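Local coordinates for alternansucrase (Leuconostoc mesenteroides, PDB 6HVG), which belongs to glycoside hydrolase family 70, combining a calcium-containing catalytic region of the TIM-barrel clan with repeats of the choline-binding type, at residues A[273-278]-A[303-308]; A[286-291]-A[310-315]; A[521-526]-A[1172-1177]; A[528-533]-A[576-581]. All blocks are in the same frame, centred on the assembly; numbering follows the deposited sequence.

Interaction 1 of 4, residues A[273-278]-A[303-308]; sequences NNKRIY and NGNQVK
Lys275 and Ile277 both pack against the backbone at Gly304, where a beta-hairpin of a choline-binding repeat meets the link to the next hairpin. The side chain of Lys275 lies across the turn at 303-305. Lys275 CB is 3.7 Å from Gly304 O and about as far from Asn303 O. Lys275 CG stays near Asn303 O at 4.0 Å. CD makes the nearest approach of the chain to that carbonyl, with 3.2 Å between Lys275 CD and Asn303 O. The chain is extended beyond CG. CE and NZ run on past the side-chain amide of Asn305, and the two side chains cross obliquely. Gly304 fits in here without a side chain and with a positive phi of 89°. The CG1 of Ile277 packs on Gly304 CA at 3.4 Å. Ile277 CD1 reaches Asn303 O at 4.0 Å. Arg276, between these two residues, sends its side chain away from the 303-308 segment. Its guanidinium forms salt bridges with Asp271 and Glu291, and the latter lies on the neighbouring strand. The backbone of Arg276 makes the polar link across the contact: its N donates to Gly304 O over 3.1 Å, with an N-H...O angle of 165°.

Interaction 2 of 4, residues A[286-291]-A[310-315]; sequences AVANTE and AFSKDV
This is a junction between two successive hairpins of the repeat region, a contact of side chains with backbone and with each other, in which Asn289 and Thr290 meet Asp314 and Val315. The 286-293 strand belongs to a four-stranded antiparallel sheet in the region of choline-binding repeats. Strand 310-313 pairs with 319-322 in the next hairpin. The touching parts run 101° apart, so the two strands do not pair here. A side chain makes the polar link instead. The CG of Asn289 lies anti to its backbone N (chi1 -153°), and OD1 beyond it accepts the backbone N-H of Val315. The Val315 N to Asn289 OD1 distance is 3.0 Å and the N-H...O angle 157°. The donor sits tilted from the plane of the amide. Beside this bond, Val315 CG2 lies 3.3 Å from Asn289 OD1. Val315 CG2 also meets Val287 CG2 at 4.1 Å, the two valine side chains crossing at about a right angle. Tyr278 of the adjoining strand packs on Val315 as well. At the far end of the contact, Ala288 CB touches Ser312 OG at 3.7 Å. That hydroxyl makes a weak hydrogen bond to the carbonyl O of Lys313. Asp314 turns its carboxylate back toward its own hairpin, where OD2 accepts the backbone N-H groups of Gly317 and Asn318. The methylene of Asp314 is left to face Thr290: its CB lies 3.4 Å from Thr290 OG1 and 4.0 Å from Thr290 CG2.

Interaction 3 of 4, residues A[521-526]-A[1172-1177]; sequences DEAFDG and ATRVDE
Arg1174 reaches from its strand to the backbone of Asp521, and Glu1177 meets Gly526 further along the same loop. Strand 1166-1175 belongs to an antiparallel sheet whose strands come from sequence-distant parts of the chain, consistent with domain B of the family 70 fold. In the first shell, Arg1174 NH2 donates to Asp521 O over 2.7 Å. The bond is bent, with an N-H...O angle of 131°, and the oxygen stands 31° out of the guanidinium plane. Ala523 N lies at the edge of the guanidinium, in its plane; both it and NH2 are donors, and no bond joins them. Ala523 CB rests 3.7 Å from Arg1174 NH2. The chain of Arg1174 bends at chi2 (78°), which sets CD off the extended line. At the other end, Glu1177 OE1 lies 3.3 Å from Gly526 CA. A water bridges Glu1177 and Asp525. It takes the N-H of Glu1177 over 2.9 Å and donates to Glu1177 OE1, also at 2.9 Å. Its other proton goes to the carbonyl of Asp525, with 3.3 Å between the water and Asp525 O. Further out, the other guanidinium nitrogens have partners next to the loop: NE donates to Glu520 O, and NH1 to Gln528 OE1. The carboxylate of Asp521 is not in contact with the guanidinium; its OD2 is hydrogen-bonded to Thr1185 OG1. Both carboxylate oxygens of Glu1177 have hydrogen-bond partners here as well: Leu527 N donates to OE1, and Ser574 OG is bonded to OE2.

Interaction 4 of 4, residues A[528-533]-A[576-581]; sequences QWLQGG and FLLAND. With CA (calcium ion), chain C.
Gln531 OE1 accepts the backbone N-H of Ala579 in an almost straight bond. The Ala579 N to Gln531 OE1 distance is 2.9 Å and the N-H...O angle 178°. The donor lies in the plane of the amide, on a lone pair of OE1. The other end of this amide is held too, since NE2 donates to Met1099 O. Together the two bonds fix the rotation of the amide in a buried place. Leu578 packs against the glutamine chain and crosses it at about a right angle, with Leu578 CD2 3.7 Å from Gln531 OE1. Leu530 completes the apolar side. Leu530 CD1 sits 3.6 Å from Leu578 CD2 and 3.9 Å from Leu577 CD1, so one methyl touches both leucines. Gln531 and Leu530 belong to the short, weakly bonded helix at about 528-531. Gly532, with a positive phi of 101°, is the first residue to leave the helical conformation, and Gly532 N still donates to Gln528 O over 2.8 Å. The helix leads into strand 534-537, while 576-581 ends within strand 580-582. Both strands pair with 1248-1252 in an antiparallel sheet that probably corresponds to domain B of family 70 enzymes. Strand 580-582 also carries a calcium ligand. Asp581 CG is anti to its backbone N (chi1 -176°), and OD1 binds the calcium ion together with the backbone O of Glu575 and Asn625 and with Asp1159 OD1. The second oxygen, OD2, takes a hydrogen bond from Asn1249 ND2. A water also binds the calcium ion, at 2.4 Å.

Overall arrangement
From the N terminus, the chain passes through the repeat region. Interaction 1 closes a loop from 273-278 to 303-308. Interaction 2 opens inside that loop at 286-291 and closes beyond it at 310-315, so the two cross. They touch through the neighbouring strands 277-279 and 286-293, and interaction 2 joins their sheet to the next hairpin. The chain enters the family 70 region. Interaction 3 spans 645 residues between 521-526 and 1172-1177, and interaction 4 is nested within it. Both reach the same antiparallel sheet: interaction 3 ties the 521-526 loop to strand 1166-1175, and interaction 4 ties helix 528-531 to the segment leading to the calcium site. Interactions 2 and 3 have centres about 44 Å apart.

Interaction 1 of 4, residues A[273-278]-A[303-308]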
loop_
_atom_site.group_PDB
_atom_site.type_symbol
_atom_site.label_atom_id
_atom_site.label_comp_id
_atom_site.label_asym_id
_atom_site.label_seq_id
_atom_site.Cartn_x
_atom_site.Cartn_y
_atom_site.Cartn_z
ATOM N N ASN A 273 -50.519 22.749 16.612
ATOM C CA ASN A 273 -50.980 23.820 17.497
ATOM C C ASN A 273 -51.325 25.074 16.679
ATOM O O ASN A 273 -51.748 24.969 15.526
ATOM C CB ASN A 273 -49.995 24.106 18.657
ATOM C CG ASN A 273 -49.707 22.870 19.513
ATOM O OD1 ASN A 273 -50.501 21.920 19.588
ATOM N ND2 ASN A 273 -48.553 22.881 20.164
ATOM N N ASN A 274 -51.177 26.253 17.266
ATOM C CA ASN A 274 -51.287 27.472 16.484
ATOM C C ASN A 274 -50.089 27.568 15.529
ATOM O O ASN A 274 -50.222 27.968 14.374
ATOM C CB ASN A 274 -51.319 28.669 17.430
ATOM C CG ASN A 274 -51.604 29.969 16.714
ATOM O OD1 ASN A 274 -51.047 30.234 15.657
ATOM N ND2 ASN A 274 -52.470 30.793 17.291
ATOM N N LYS A 275 -48.951 27.078 15.999
ATOM C CA LYS A 275 -47.637 27.362 15.432
ATOM C C LYS A 275 -47.340 26.555 14.161
ATOM O O LYS A 275 -48.085 25.645 13.751
ATOM C CB LYS A 275 -46.563 27.047 16.499
ATOM C CG LYS A 275 -47.042 27.373 17.918
ATOM C CD LYS A 275 -45.955 27.676 18.920
ATOM C CE LYS A 275 -46.569 27.953 20.292
ATOM N NZ LYS A 275 -45.561 28.524 21.231
ATOM N N ARG A 276 -46.217 26.915 13.556
ATOM C CA ARG A 276 -45.686 26.269 12.353
ATOM C C ARG A 276 -44.215 25.899 12.529
ATOM O O ARG A 276 -43.402 26.784 12.681
ATOM C CB ARG A 276 -45.815 27.252 11.196
ATOM C CG ARG A 276 -45.342 26.729 9.845
ATOM C CD ARG A 276 -45.896 27.604 8.738
ATOM N NE ARG A 276 -45.505 27.142 7.409
ATOM C CZ ARG A 276 -46.088 26.155 6.744
ATOM N NH1 ARG A 276 -47.102 25.476 7.271
ATOM N NH2 ARG A 276 -45.644 25.840 5.536
ATOM N N ILE A 277 -43.884 24.609 12.542
ATOM C CA ILE A 277 -42.536 24.172 12.865
ATOM C C ILE A 277 -41.901 23.383 11.733
ATOM O O ILE A 277 -42.536 22.511 11.154
ATOM C CB ILE A 277 -42.571 23.208 14.071
ATOM C CG1 ILE A 277 -43.231 23.859 15.284
ATOM C CG2 ILE A 277 -41.171 22.732 14.461
ATOM C CD1 ILE A 277 -43.697 22.876 16.339
ATOM N N TYR A 278 -40.631 23.625 11.473
ATOM C CA TYR A 278 -39.931 22.867 10.463
ATOM C C TYR A 278 -39.226 21.727 11.162
ATOM O O TYR A 278 -38.682 21.897 12.263
ATOM C CB TYR A 278 -38.922 23.731 9.723
ATOM C CG TYR A 278 -38.358 23.066 8.500
ATOM C CD1 TYR A 278 -37.194 22.286 8.549
ATOM C CD2 TYR A 278 -38.997 23.206 7.287
ATOM C CE1 TYR A 278 -36.691 21.682 7.399
ATOM C CE2 TYR A 278 -38.510 22.604 6.138
ATOM C CZ TYR A 278 -37.356 21.860 6.198
ATOM O OH TYR A 278 -36.883 21.289 5.057
ATOM N N ASN A 303 -39.509 26.692 17.969
ATOM C CA ASN A 303 -40.842 26.526 18.572
ATOM C C ASN A 303 -42.022 26.682 17.601
ATOM O O ASN A 303 -43.180 26.479 17.986
ATOM C CB ASN A 303 -41.016 27.520 19.729
ATOM C CG ASN A 303 -40.080 27.243 20.892
ATOM O OD1 ASN A 303 -39.574 26.132 21.059
ATOM N ND2 ASN A 303 -39.850 28.259 21.710
ATOM N N GLY A 304 -41.736 27.041 16.353
ATOM C CA GLY A 304 -42.790 27.275 15.364
ATOM C C GLY A 304 -43.304 28.700 15.321
ATOM O O GLY A 304 -44.196 29.017 14.533
ATOM N N ASN A 305 -42.750 29.560 16.172
ATOM C CA ASN A 305 -43.091 30.986 16.175
ATOM C C ASN A 305 -42.241 31.778 15.191
ATOM O O ASN A 305 -41.019 31.541 15.059
ATOM C CB ASN A 305 -42.902 31.581 17.579
ATOM C CG ASN A 305 -43.976 31.122 18.558
ATOM O OD1 ASN A 305 -45.157 31.090 18.209
ATOM N ND2 ASN A 305 -43.577 30.779 19.785
ATOM N N GLN A 306 -42.885 32.740 14.530
ATOM C CA GLN A 306 -42.173 33.626 13.626
ATOM C C GLN A 306 -41.161 34.453 14.410
ATOM O O GLN A 306 -41.369 34.725 15.598
ATOM C CB GLN A 306 -43.125 34.546 12.879
ATOM C CG GLN A 306 -42.458 35.268 11.717
ATOM C CD GLN A 306 -43.424 36.066 10.857
ATOM O OE1 GLN A 306 -44.640 36.041 11.065
ATOM N NE2 GLN A 306 -42.881 36.780 9.879
ATOM N N VAL A 307 -40.052 34.824 13.748
ATOM C CA VAL A 307 -38.977 35.592 14.399
ATOM C C VAL A 307 -39.088 37.070 14.028
ATOM O O VAL A 307 -39.167 37.444 12.850
ATOM C CB VAL A 307 -37.549 35.046 14.116
ATOM C CG1 VAL A 307 -37.471 33.555 14.365
ATOM C CG2 VAL A 307 -37.107 35.347 12.700
ATOM N N LYS A 308 -39.113 37.890 15.070
ATOM C CA LYS A 308 -39.246 39.323 14.952
ATOM C C LYS A 308 -38.128 39.921 15.794
ATOM O O LYS A 308 -37.890 39.480 16.921
ATOM C CB LYS A 308 -40.623 39.777 15.452
#

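Interaction 2 of 4, residues A[286-291]-A[310-315]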
loop_
_atom_site.group_PDB
_atom_site.type_symbol
_atom_site.label_atom_id
_atom_site.label_comp_id
_atom_site.label_asym_id
_atom_site.label_seq_id
_atom_site.Cartn_x
_atom_site.Cartn_y
_atom_site.Cartn_z
ATOM N N ALA A 286 -36.970 19.427 15.468
ATOM C CA ALA A 286 -37.396 20.803 15.250
ATOM C C ALA A 286 -36.193 21.722 15.141
ATOM O O ALA A 286 -35.263 21.610 15.932
ATOM C CB ALA A 286 -38.304 21.266 16.375
ATOM N N VAL A 287 -36.225 22.606 14.147
ATOM C CA VAL A 287 -35.150 23.543 13.899
ATOM C C VAL A 287 -35.701 24.798 13.271
ATOM O O VAL A 287 -36.752 24.787 12.627
ATOM C CB VAL A 287 -34.083 22.970 12.964
ATOM C CG1 VAL A 287 -33.314 21.853 13.643
ATOM C CG2 VAL A 287 -34.715 22.486 11.656
ATOM N N ALA A 288 -34.976 25.884 13.471
ATOM C CA ALA A 288 -35.321 27.133 12.852
ATOM C C ALA A 288 -35.177 26.977 11.331
ATOM O O ALA A 288 -34.252 26.317 10.818
ATOM C CB ALA A 288 -34.428 28.257 13.367
ATOM N N ASN A 289 -36.099 27.599 10.614
ATOM C CA ASN A 289 -36.056 27.583 9.174
ATOM C C ASN A 289 -36.751 28.800 8.623
ATOM O O ASN A 289 -37.528 29.484 9.308
ATOM C CB ASN A 289 -36.715 26.313 8.631
ATOM C CG ASN A 289 -36.173 25.885 7.279
ATOM O OD1 ASN A 289 -34.996 26.095 6.975
ATOM N ND2 ASN A 289 -37.026 25.296 6.459
ATOM N N THR A 290 -36.442 29.086 7.366
ATOM C CA THR A 290 -37.034 30.210 6.669
ATOM C C THR A 290 -37.807 29.693 5.485
ATOM O O THR A 290 -37.416 28.722 4.854
ATOM C CB THR A 290 -35.946 31.178 6.183
ATOM O OG1 THR A 290 -35.088 30.508 5.239
ATOM C CG2 THR A 290 -35.112 31.674 7.373
ATOM N N GLU A 291 -38.909 30.348 5.189
ATOM C CA GLU A 291 -39.666 30.026 3.998
ATOM C C GLU A 291 -40.057 31.331 3.353
ATOM O O GLU A 291 -40.018 32.397 3.986
ATOM C CB GLU A 291 -40.900 29.205 4.349
ATOM C CG GLU A 291 -42.017 30.017 4.973
ATOM C CD GLU A 291 -43.124 29.153 5.530
ATOM O OE1 GLU A 291 -43.433 28.131 4.882
ATOM O OE2 GLU A 291 -43.672 29.497 6.609
ATOM N N ALA A 310 -34.667 39.889 15.597
ATOM C CA ALA A 310 -33.695 38.877 15.996
ATOM C C ALA A 310 -33.002 38.210 14.808
ATOM O O ALA A 310 -33.471 38.273 13.660
ATOM C CB ALA A 310 -34.386 37.810 16.845
ATOM N N PHE A 311 -31.894 37.539 15.138
ATOM C CA PHE A 311 -31.177 36.665 14.234
ATOM C C PHE A 311 -31.804 35.270 14.288
ATOM O O PHE A 311 -32.075 34.755 15.369
ATOM C CB PHE A 311 -29.716 36.504 14.662
ATOM C CG PHE A 311 -28.858 37.690 14.392
ATOM C CD1 PHE A 311 -28.501 38.547 15.421
ATOM C CD2 PHE A 311 -28.379 37.940 13.112
ATOM C CE1 PHE A 311 -27.693 39.638 15.180
ATOM C CE2 PHE A 311 -27.566 39.044 12.863
ATOM C CZ PHE A 311 -27.227 39.893 13.900
ATOM N N SER A 312 -31.971 34.642 13.124
ATOM C CA SER A 312 -32.463 33.252 13.031
ATOM C C SER A 312 -31.866 32.568 11.810
ATOM O O SER A 312 -31.702 33.197 10.766
ATOM C CB SER A 312 -33.999 33.189 12.944
ATOM O OG SER A 312 -34.422 31.895 12.537
ATOM N N LYS A 313 -31.556 31.285 11.928
ATOM C CA LYS A 313 -30.992 30.554 10.800
ATOM C C LYS A 313 -32.017 29.872 9.868
ATOM O O LYS A 313 -33.238 29.871 10.129
ATOM C CB LYS A 313 -30.060 29.478 11.322
ATOM C CG LYS A 313 -28.864 29.958 12.094
ATOM C CD LYS A 313 -27.813 28.857 12.132
ATOM C CE LYS A 313 -26.730 29.147 13.149
ATOM N NZ LYS A 313 -25.520 28.328 12.867
ATOM N N ASP A 314 -31.483 29.298 8.782
ATOM C CA ASP A 314 -32.182 28.299 7.973
ATOM C C ASP A 314 -31.423 26.948 7.973
ATOM O O ASP A 314 -30.274 26.861 8.402
ATOM C CB ASP A 314 -32.448 28.841 6.536
ATOM C CG ASP A 314 -31.187 28.970 5.665
ATOM O OD1 ASP A 314 -31.274 29.624 4.609
ATOM O OD2 ASP A 314 -30.125 28.422 6.000
ATOM N N VAL A 315 -32.071 25.905 7.471
ATOM C CA VAL A 315 -31.502 24.558 7.508
ATOM C C VAL A 315 -30.112 24.475 6.884
ATOM O O VAL A 315 -29.256 23.728 7.353
ATOM C CB VAL A 315 -32.491 23.542 6.862
ATOM C CG1 VAL A 315 -31.813 22.246 6.401
ATOM C CG2 VAL A 315 -33.619 23.265 7.833
#

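Interaction 3 of 4, residues A[521-526]-A[1172-1177]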
loop_
_atom_site.group_PDB
_atom_site.type_symbol
_atom_site.label_atom_id
_atom_site.label_comp_id
_atom_site.label_asym_id
_atom_site.label_seq_id
_atom_site.Cartn_x
_atom_site.Cartn_y
_atom_site.Cartn_z
ATOM N N ASP A 521 2.209 14.310 7.393
ATOM C CA ASP A 521 1.233 14.099 6.337
ATOM C C ASP A 521 1.145 12.640 5.882
ATOM O O ASP A 521 1.252 12.350 4.698
ATOM C CB ASP A 521 1.557 15.020 5.161
ATOM C CG ASP A 521 1.336 16.494 5.489
ATOM O OD1 ASP A 521 0.669 16.806 6.497
ATOM O OD2 ASP A 521 1.835 17.350 4.721
ATOM N N GLU A 522 0.979 11.731 6.837
ATOM C CA GLU A 522 0.738 10.334 6.541
ATOM C C GLU A 522 -0.297 10.215 5.428
ATOM O O GLU A 522 -1.333 10.853 5.472
ATOM C CB GLU A 522 0.258 9.583 7.791
ATOM C CG GLU A 522 0.412 8.064 7.703
ATOM C CD GLU A 522 -0.006 7.333 8.966
ATOM O OE1 GLU A 522 -1.071 7.669 9.529
ATOM O OE2 GLU A 522 0.743 6.444 9.423
ATOM N N ALA A 523 0.012 9.419 4.413
ATOM C CA ALA A 523 -0.903 9.141 3.302
ATOM C C ALA A 523 -0.751 7.685 2.873
ATOM O O ALA A 523 0.298 7.090 3.080
ATOM C CB ALA A 523 -0.597 10.050 2.126
ATOM N N PHE A 524 -1.779 7.115 2.255
ATOM C CA PHE A 524 -1.719 5.699 1.881
ATOM C C PHE A 524 -2.073 5.430 0.439
ATOM O O PHE A 524 -2.357 4.323 0.061
ATOM C CB PHE A 524 -2.608 4.882 2.791
ATOM C CG PHE A 524 -2.183 4.914 4.230
ATOM C CD1 PHE A 524 -2.684 5.872 5.096
ATOM C CD2 PHE A 524 -1.286 3.982 4.711
ATOM C CE1 PHE A 524 -2.304 5.886 6.425
ATOM C CE2 PHE A 524 -0.897 3.996 6.042
ATOM C CZ PHE A 524 -1.411 4.950 6.901
ATOM N N ASP A 525 -1.991 6.435 -0.401
ATOM C CA ASP A 525 -2.286 6.180 -1.773
ATOM C C ASP A 525 -1.012 5.683 -2.470
ATOM O O ASP A 525 0.091 6.144 -2.191
ATOM C CB ASP A 525 -2.932 7.407 -2.430
ATOM C CG ASP A 525 -1.962 8.525 -2.645
ATOM O OD1 ASP A 525 -1.190 8.439 -3.647
ATOM O OD2 ASP A 525 -1.983 9.475 -1.815
ATOM N N GLY A 526 -1.190 4.736 -3.384
ATOM C CA GLY A 526 -0.091 4.126 -4.117
ATOM C C GLY A 526 0.783 3.326 -3.171
ATOM O O GLY A 526 0.296 2.820 -2.135
ATOM N N ALA A 1172 15.046 16.989 4.280
ATOM C CA ALA A 1172 14.032 16.109 3.741
ATOM C C ALA A 1172 12.800 16.833 3.254
ATOM O O ALA A 1172 12.356 17.803 3.860
ATOM C CB ALA A 1172 13.636 15.070 4.784
ATOM N N THR A 1173 12.231 16.320 2.173
ATOM C CA THR A 1173 10.969 16.792 1.630
ATOM C C THR A 1173 9.988 15.632 1.566
ATOM O O THR A 1173 10.370 14.521 1.211
ATOM C CB THR A 1173 11.174 17.338 0.210
ATOM O OG1 THR A 1173 12.134 18.396 0.234
ATOM C CG2 THR A 1173 9.877 17.854 -0.388
ATOM N N ARG A 1174 8.725 15.881 1.915
ATOM C CA ARG A 1174 7.670 14.857 1.869
ATOM C C ARG A 1174 7.239 14.603 0.446
ATOM O O ARG A 1174 6.858 15.520 -0.261
ATOM C CB ARG A 1174 6.482 15.284 2.698
ATOM C CG ARG A 1174 5.320 14.316 2.733
ATOM C CD ARG A 1174 5.593 13.153 3.678
ATOM N NE ARG A 1174 4.405 12.342 3.836
ATOM C CZ ARG A 1174 3.932 11.531 2.893
ATOM N NH1 ARG A 1174 4.562 11.383 1.718
ATOM N NH2 ARG A 1174 2.822 10.846 3.127
ATOM N N VAL A 1175 7.338 13.340 0.027
ATOM C CA VAL A 1175 7.150 12.966 -1.379
ATOM C C VAL A 1175 6.298 11.736 -1.505
ATOM O O VAL A 1175 6.152 10.965 -0.545
ATOM C CB VAL A 1175 8.475 12.632 -2.069
ATOM C CG1 VAL A 1175 9.312 13.873 -2.264
ATOM C CG2 VAL A 1175 9.250 11.597 -1.270
ATOM N N ASP A 1176 5.754 11.562 -2.710
ATOM C CA ASP A 1176 5.016 10.352 -3.079
ATOM C C ASP A 1176 5.978 9.324 -3.660
ATOM O O ASP A 1176 7.189 9.562 -3.710
ATOM C CB ASP A 1176 3.860 10.674 -4.038
ATOM C CG ASP A 1176 4.312 11.225 -5.387
ATOM O OD1 ASP A 1176 5.479 11.063 -5.783
ATOM O OD2 ASP A 1176 3.471 11.804 -6.101
ATOM N N GLU A 1177 5.464 8.170 -4.061
ATOM C CA GLU A 1177 6.341 7.081 -4.508
ATOM C C GLU A 1177 7.305 7.462 -5.621
ATOM O O GLU A 1177 8.405 6.914 -5.688
ATOM C CB GLU A 1177 5.511 5.890 -4.944
ATOM C CG GLU A 1177 4.714 6.128 -6.219
ATOM C CD GLU A 1177 3.660 5.072 -6.411
ATOM O OE1 GLU A 1177 2.744 4.989 -5.572
ATOM O OE2 GLU A 1177 3.777 4.323 -7.376
HETATM O O HOH W 1 2.713 7.279 -3.805
#

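Interaction 4 of 4, residues A[528-533]-A[576-581]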
loop_
_atom_site.group_PDB
_atom_site.type_symbol
_atom_site.label_atom_id
_atom_site.label_comp_id
_atom_site.label_asym_id
_atom_site.label_seq_id
_atom_site.Cartn_x
_atom_site.Cartn_y
_atom_site.Cartn_z
ATOM N N GLN A 528 2.634 4.231 -1.037
ATOM C CA GLN A 528 2.562 4.786 0.300
ATOM C C GLN A 528 1.720 3.907 1.202
ATOM O O GLN A 528 1.872 3.921 2.425
ATOM C CB GLN A 528 2.001 6.192 0.263
ATOM C CG GLN A 528 2.896 7.185 -0.458
ATOM C CD GLN A 528 2.360 8.585 -0.431
ATOM O OE1 GLN A 528 3.014 9.499 0.015
ATOM N NE2 GLN A 528 1.151 8.748 -0.865
ATOM N N TRP A 529 0.849 3.125 0.587
ATOM C CA TRP A 529 0.021 2.155 1.285
ATOM C C TRP A 529 0.806 1.255 2.236
ATOM O O TRP A 529 0.266 0.825 3.250
ATOM C CB TRP A 529 -0.711 1.287 0.250
ATOM C CG TRP A 529 -1.507 0.175 0.806
ATOM C CD1 TRP A 529 -1.152 -1.147 0.865
ATOM C CD2 TRP A 529 -2.816 0.267 1.364
ATOM N NE1 TRP A 529 -2.166 -1.886 1.447
ATOM C CE2 TRP A 529 -3.199 -1.043 1.761
ATOM C CE3 TRP A 529 -3.695 1.326 1.586
ATOM C CZ2 TRP A 529 -4.434 -1.314 2.367
ATOM C CZ3 TRP A 529 -4.923 1.058 2.196
ATOM C CH2 TRP A 529 -5.280 -0.252 2.581
ATOM N N LEU A 530 2.073 0.978 1.911
ATOM C CA LEU A 530 2.844 0.005 2.663
ATOM C C LEU A 530 3.269 0.528 4.025
ATOM O O LEU A 530 3.076 -0.149 5.030
ATOM C CB LEU A 530 4.065 -0.437 1.869
ATOM C CG LEU A 530 3.850 -1.023 0.474
ATOM C CD1 LEU A 530 5.187 -1.502 -0.063
ATOM C CD2 LEU A 530 2.879 -2.185 0.499
ATOM N N GLN A 531 3.838 1.735 4.052
ATOM C CA GLN A 531 4.384 2.301 5.286
ATOM C C GLN A 531 3.936 3.712 5.691
ATOM O O GLN A 531 4.387 4.232 6.719
ATOM C CB GLN A 531 5.901 2.245 5.200
ATOM C CG GLN A 531 6.454 0.870 5.497
ATOM C CD GLN A 531 7.946 0.860 5.480
ATOM O OE1 GLN A 531 8.554 1.352 4.550
ATOM N NE2 GLN A 531 8.547 0.303 6.513
ATOM N N GLY A 532 3.068 4.331 4.906
ATOM C CA GLY A 532 2.470 5.580 5.310
ATOM C C GLY A 532 3.036 6.856 4.715
ATOM O O GLY A 532 2.500 7.925 4.977
ATOM N N GLY A 533 4.104 6.764 3.923
ATOM C CA GLY A 533 4.609 7.943 3.198
ATOM C C GLY A 533 6.123 8.043 3.164
ATOM O O GLY A 533 6.802 7.429 3.965
ATOM N N PHE A 576 10.486 5.091 -4.625
ATOM C CA PHE A 576 10.321 4.779 -3.208
ATOM C C PHE A 576 9.332 3.674 -3.022
ATOM O O PHE A 576 8.241 3.739 -3.557
ATOM C CB PHE A 576 9.866 6.015 -2.447
ATOM C CG PHE A 576 10.865 7.122 -2.478
ATOM C CD1 PHE A 576 11.874 7.178 -1.554
ATOM C CD2 PHE A 576 10.823 8.053 -3.475
ATOM C CE1 PHE A 576 12.824 8.182 -1.601
ATOM C CE2 PHE A 576 11.747 9.060 -3.533
ATOM C CZ PHE A 576 12.757 9.126 -2.595
ATOM N N LEU A 577 9.748 2.657 -2.276
ATOM C CA LEU A 577 8.967 1.466 -2.087
ATOM C C LEU A 577 8.889 1.177 -0.614
ATOM O O LEU A 577 7.819 1.294 -0.013
ATOM C CB LEU A 577 9.606 0.299 -2.872
ATOM C CG LEU A 577 9.030 -1.117 -2.710
ATOM C CD1 LEU A 577 7.567 -1.180 -3.120
ATOM C CD2 LEU A 577 9.862 -2.052 -3.563
ATOM N N LEU A 578 10.014 0.793 -0.015
ATOM C CA LEU A 578 10.038 0.411 1.405
ATOM C C LEU A 578 11.315 0.859 2.041
ATOM O O LEU A 578 12.366 0.924 1.392
ATOM C CB LEU A 578 9.911 -1.113 1.576
ATOM C CG LEU A 578 8.528 -1.734 1.319
ATOM C CD1 LEU A 578 8.617 -3.207 0.950
ATOM C CD2 LEU A 578 7.637 -1.604 2.541
ATOM N N ALA A 579 11.222 1.138 3.332
ATOM C CA ALA A 579 12.369 1.359 4.206
ATOM C C ALA A 579 13.293 2.449 3.699
ATOM O O ALA A 579 12.816 3.519 3.276
ATOM C CB ALA A 579 13.127 0.060 4.467
ATOM N N ASN A 580 14.606 2.229 3.795
ATOM C CA ASN A 580 15.566 3.202 3.336
ATOM C C ASN A 580 15.885 2.933 1.903
ATOM O O ASN A 580 16.467 1.912 1.597
ATOM C CB ASN A 580 16.847 3.109 4.137
ATOM C CG ASN A 580 16.662 3.523 5.571
ATOM O OD1 ASN A 580 16.648 4.723 5.893
ATOM N ND2 ASN A 580 16.523 2.559 6.431
ATOM N N ASP A 581 15.512 3.842 1.013
ATOM C CA ASP A 581 15.694 3.621 -0.418
ATOM C C ASP A 581 17.141 3.967 -0.801
ATOM O O ASP A 581 17.589 5.079 -0.618
ATOM C CB ASP A 581 14.676 4.444 -1.211
ATOM C CG ASP A 581 14.740 4.202 -2.657
ATOM O OD1 ASP A 581 14.184 3.193 -3.142
ATOM O OD2 ASP A 581 15.316 5.073 -3.348
HETATM CA CA CA C . 14.288 2.874 -5.006
HETATM O O HOH W 2 16.498 2.065 -4.724
#